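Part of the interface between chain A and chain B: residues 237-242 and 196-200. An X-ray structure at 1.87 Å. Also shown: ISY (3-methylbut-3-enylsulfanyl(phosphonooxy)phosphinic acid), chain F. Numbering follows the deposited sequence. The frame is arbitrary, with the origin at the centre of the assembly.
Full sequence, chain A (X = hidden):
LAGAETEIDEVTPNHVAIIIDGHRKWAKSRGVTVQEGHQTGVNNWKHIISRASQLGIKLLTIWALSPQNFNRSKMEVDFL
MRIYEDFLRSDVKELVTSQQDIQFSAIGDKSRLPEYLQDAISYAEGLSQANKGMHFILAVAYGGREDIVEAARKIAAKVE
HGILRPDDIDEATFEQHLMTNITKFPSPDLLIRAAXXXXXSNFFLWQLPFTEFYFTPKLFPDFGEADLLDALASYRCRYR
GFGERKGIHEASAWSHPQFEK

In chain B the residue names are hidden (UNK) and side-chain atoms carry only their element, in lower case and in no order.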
# COMPACT_ATOMS: atom_id res chain seq x y z
N CYS A 237 -12.16 17.30 -0.45
CA CYS A 237 -12.06 17.52 -1.88
C CYS A 237 -11.74 16.27 -2.74
O CYS A 237 -11.82 16.35 -3.94
CB CYS A 237 -11.02 18.59 -2.15
SG CYS A 237 -11.48 20.13 -1.38
N ARG A 238 -11.41 15.12 -2.19
CA ARG A 238 -11.16 13.94 -3.05
C ARG A 238 -12.48 13.31 -3.59
O ARG A 238 -13.47 13.18 -2.87
CB ARG A 238 -10.44 12.82 -2.30
CG ARG A 238 -9.21 13.19 -1.45
CD ARG A 238 -8.06 13.49 -2.33
NE ARG A 238 -6.91 13.93 -1.57
CZ ARG A 238 -5.87 13.18 -1.21
NH1 ARG A 238 -5.77 11.87 -1.48
NH2 ARG A 238 -4.90 13.76 -0.57
N TYR A 239 -12.44 12.88 -4.85
CA TYR A 239 -13.48 12.03 -5.45
C TYR A 239 -13.00 10.58 -5.33
O TYR A 239 -11.94 10.27 -5.88
CB TYR A 239 -13.79 12.35 -6.94
CG TYR A 239 -14.75 11.31 -7.49
CD1 TYR A 239 -16.12 11.35 -7.16
CD2 TYR A 239 -14.28 10.21 -8.24
CE1 TYR A 239 -16.99 10.37 -7.61
CE2 TYR A 239 -15.14 9.23 -8.70
CZ TYR A 239 -16.50 9.31 -8.38
OH TYR A 239 -17.33 8.31 -8.84
N ARG A 240 -13.76 9.74 -4.62
CA ARG A 240 -13.44 8.30 -4.41
C ARG A 240 -14.37 7.46 -5.30
O ARG A 240 -15.60 7.47 -5.13
CB ARG A 240 -13.60 7.90 -2.92
CG ARG A 240 -13.09 8.93 -1.85
CD ARG A 240 -13.24 8.39 -0.41
NE ARG A 240 -12.30 7.27 -0.15
CZ ARG A 240 -12.23 6.54 0.98
NH1 ARG A 240 -13.08 6.73 2.01
NH2 ARG A 240 -11.32 5.59 1.08
N GLY A 241 -13.81 6.77 -6.28
CA GLY A 241 -14.63 5.97 -7.20
C GLY A 241 -14.61 4.46 -6.90
O GLY A 241 -15.44 3.72 -7.47
N PHE A 242 -13.67 4.01 -6.03
CA PHE A 242 -13.51 2.55 -5.71
C PHE A 242 -13.48 1.55 -6.93
O PHE A 242 -13.98 0.42 -6.79
CB PHE A 242 -14.62 2.07 -4.71
CG PHE A 242 -14.77 2.92 -3.44
CD1 PHE A 242 -13.92 2.72 -2.35
CD2 PHE A 242 -15.81 3.88 -3.33
CE1 PHE A 242 -14.08 3.50 -1.19
CE2 PHE A 242 -15.98 4.65 -2.16
CZ PHE A 242 -15.11 4.46 -1.09
N UNK B 196 -3.62 12.08 -11.10
CA UNK B 196 -3.72 13.02 -10.00
C UNK B 196 -4.25 12.38 -8.70
O UNK B 196 -4.13 13.01 -7.66
N UNK B 197 -4.88 11.20 -8.76
CA UNK B 197 -5.43 10.56 -7.54
C UNK B 197 -4.27 9.96 -6.77
O UNK B 197 -3.30 9.40 -7.38
o UNK B 197 -8.54 11.33 -6.96
o UNK B 197 -9.24 11.67 -8.99
c UNK B 197 -8.52 11.05 -8.17
c UNK B 197 -7.61 9.97 -8.75
c UNK B 197 -6.50 9.50 -7.81
N UNK B 198 -4.38 9.99 -5.44
CA UNK B 198 -3.34 9.49 -4.56
C UNK B 198 -3.91 8.33 -3.71
O UNK B 198 -4.38 8.54 -2.59
c UNK B 198 -1.91 12.96 -3.64
o UNK B 198 -2.82 13.83 -3.48
c UNK B 198 -2.12 11.71 -4.50
c UNK B 198 -2.84 10.65 -3.69
n UNK B 198 -0.83 13.01 -3.02
N UNK B 199 -3.87 7.15 -4.31
CA UNK B 199 -4.46 5.95 -3.73
C UNK B 199 -4.02 4.80 -4.67
O UNK B 199 -3.60 5.04 -5.80
n UNK B 199 -8.97 6.51 -5.95
c UNK B 199 -6.75 6.28 -4.88
n UNK B 199 -9.51 8.66 -5.33
c UNK B 199 -6.00 6.01 -3.60
c UNK B 199 -9.52 7.68 -6.21
c UNK B 199 -8.25 6.12 -4.71
n UNK B 199 -10.11 7.86 -7.41
N UNK B 200 -4.12 3.61 -4.13
CA UNK B 200 -3.72 2.37 -4.79
C UNK B 200 -4.84 1.72 -5.55
O UNK B 200 -4.58 0.95 -6.50
c UNK B 200 -1.59 0.98 -1.84
c UNK B 200 -3.14 1.40 -3.74
c UNK B 200 -0.75 2.24 -3.84
c UNK B 200 -1.96 1.99 -2.94
P1 ISY F . -10.44 4.45 -8.72
O2 ISY F . -10.16 3.18 -9.75
P3 ISY F . -9.74 3.21 -11.27
O4 ISY F . -9.66 5.74 -9.18
O5 ISY F . -10.16 4.11 -7.23
O6 ISY F . -11.94 4.71 -8.85
O7 ISY F . -10.37 4.36 -11.97
O8 ISY F . -9.98 1.75 -11.88
S9 ISY F . -7.66 3.65 -11.23
C10 ISY F . -6.99 2.03 -10.93
C11 ISY F . -6.33 1.74 -12.25
C12 ISY F . -6.53 0.42 -12.96
C13 ISY F . -5.85 0.20 -14.23
C14 ISY F . -7.54 -0.56 -12.49
O HOH W 1 -9.83 13.60 -6.35

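Position 196 has backbone atoms and nothing beyond CA. Its phi/psi of 99/-17 would jam a CB against the carbonyl O of the residue before, so the backbone by itself calls for glycine. Nothing of the chain A stretch comes near the place a CB would take. The residue is Gly196(B).

Position 197 carries five side-chain atoms: three carbons in an unbranched run, the last bearing two oxygens. Two oxygens on the terminal carbon, with no nitrogen, make it a carboxylate and exclude an amide. The CA-to-CB bond points sideways, yet the end of the chain comes nearer to chain A, where one oxygen lies 3.7 Å from the carbonyl O of Tyr239(A). That separation joins two acceptors and is no bond. A water bridges the two residues: it donates to the same carboxylate oxygen and accepts from the backbone N of Tyr239(A) at 3.1 Å. This is Glu197(B), and its OE2 lies 2.7 Å from the O of water 1.

Position 198 also has three carbons in a row, but the third bears one oxygen and one nitrogen, the signature of a carboxamide on a two-methylene stem. The oxygen sits 3.6 Å from NH2 of Arg238(A), over one face of that guanidinium. An in-plane N-H cannot aim well at an atom placed there, so the pair is best read as packing of a polar oxygen on a flat cation. The residue is Gln198(B), with its chi1 at -67° (m) and chi2 at 168° (t).

Position 199 shows three carbons, a nitrogen, and then a carbon carrying two more nitrogens: a guanidinium at the end of a long unbranched chain. CA-to-CB points toward chain A, and chi2 and chi3 are both t, so the chain is extended. One terminal nitrogen is 3.0 Å from the carbonyl O of Tyr239(A). The residue is Arg199(B). Its NH1 donates to that Tyr239(A) O with an N-H...O angle of 136°, and NH1 also forms a salt bridge with OE2 of Glu197(B) at 3.3 Å.

Position 200 has four side-chain carbons, forked at the second, with no polar atom. It does not reach the chain A stretch: its closest side-chain atom, CB, is 10.4 Å from NH2 of Arg240(A). This is Leu200(B).

The contact turns on Arg199(B). Tyr239(A) O and ISY O4 both lie at the edge of its guanidinium, near the plane where N-H bonds point, whereas Arg240(A) CA and Gly241(A) N pack over one face. Arg199(B) NH2 donates to ISY O4 at 2.8 Å and 164°, and Arg199(B) NE to ISY O5 at 3.0 Å and 143°. One side chain thus ties the chain A backbone to the ligand. Gly241(A) leaves room for that ligand: an ideal CB would lie 2.7 Å from ISY O6, a clash. Glu197(B) steadies the arginine through the salt bridge and reaches Tyr239(A) through water 1.

Chain B, residues 196-200: GEQRL
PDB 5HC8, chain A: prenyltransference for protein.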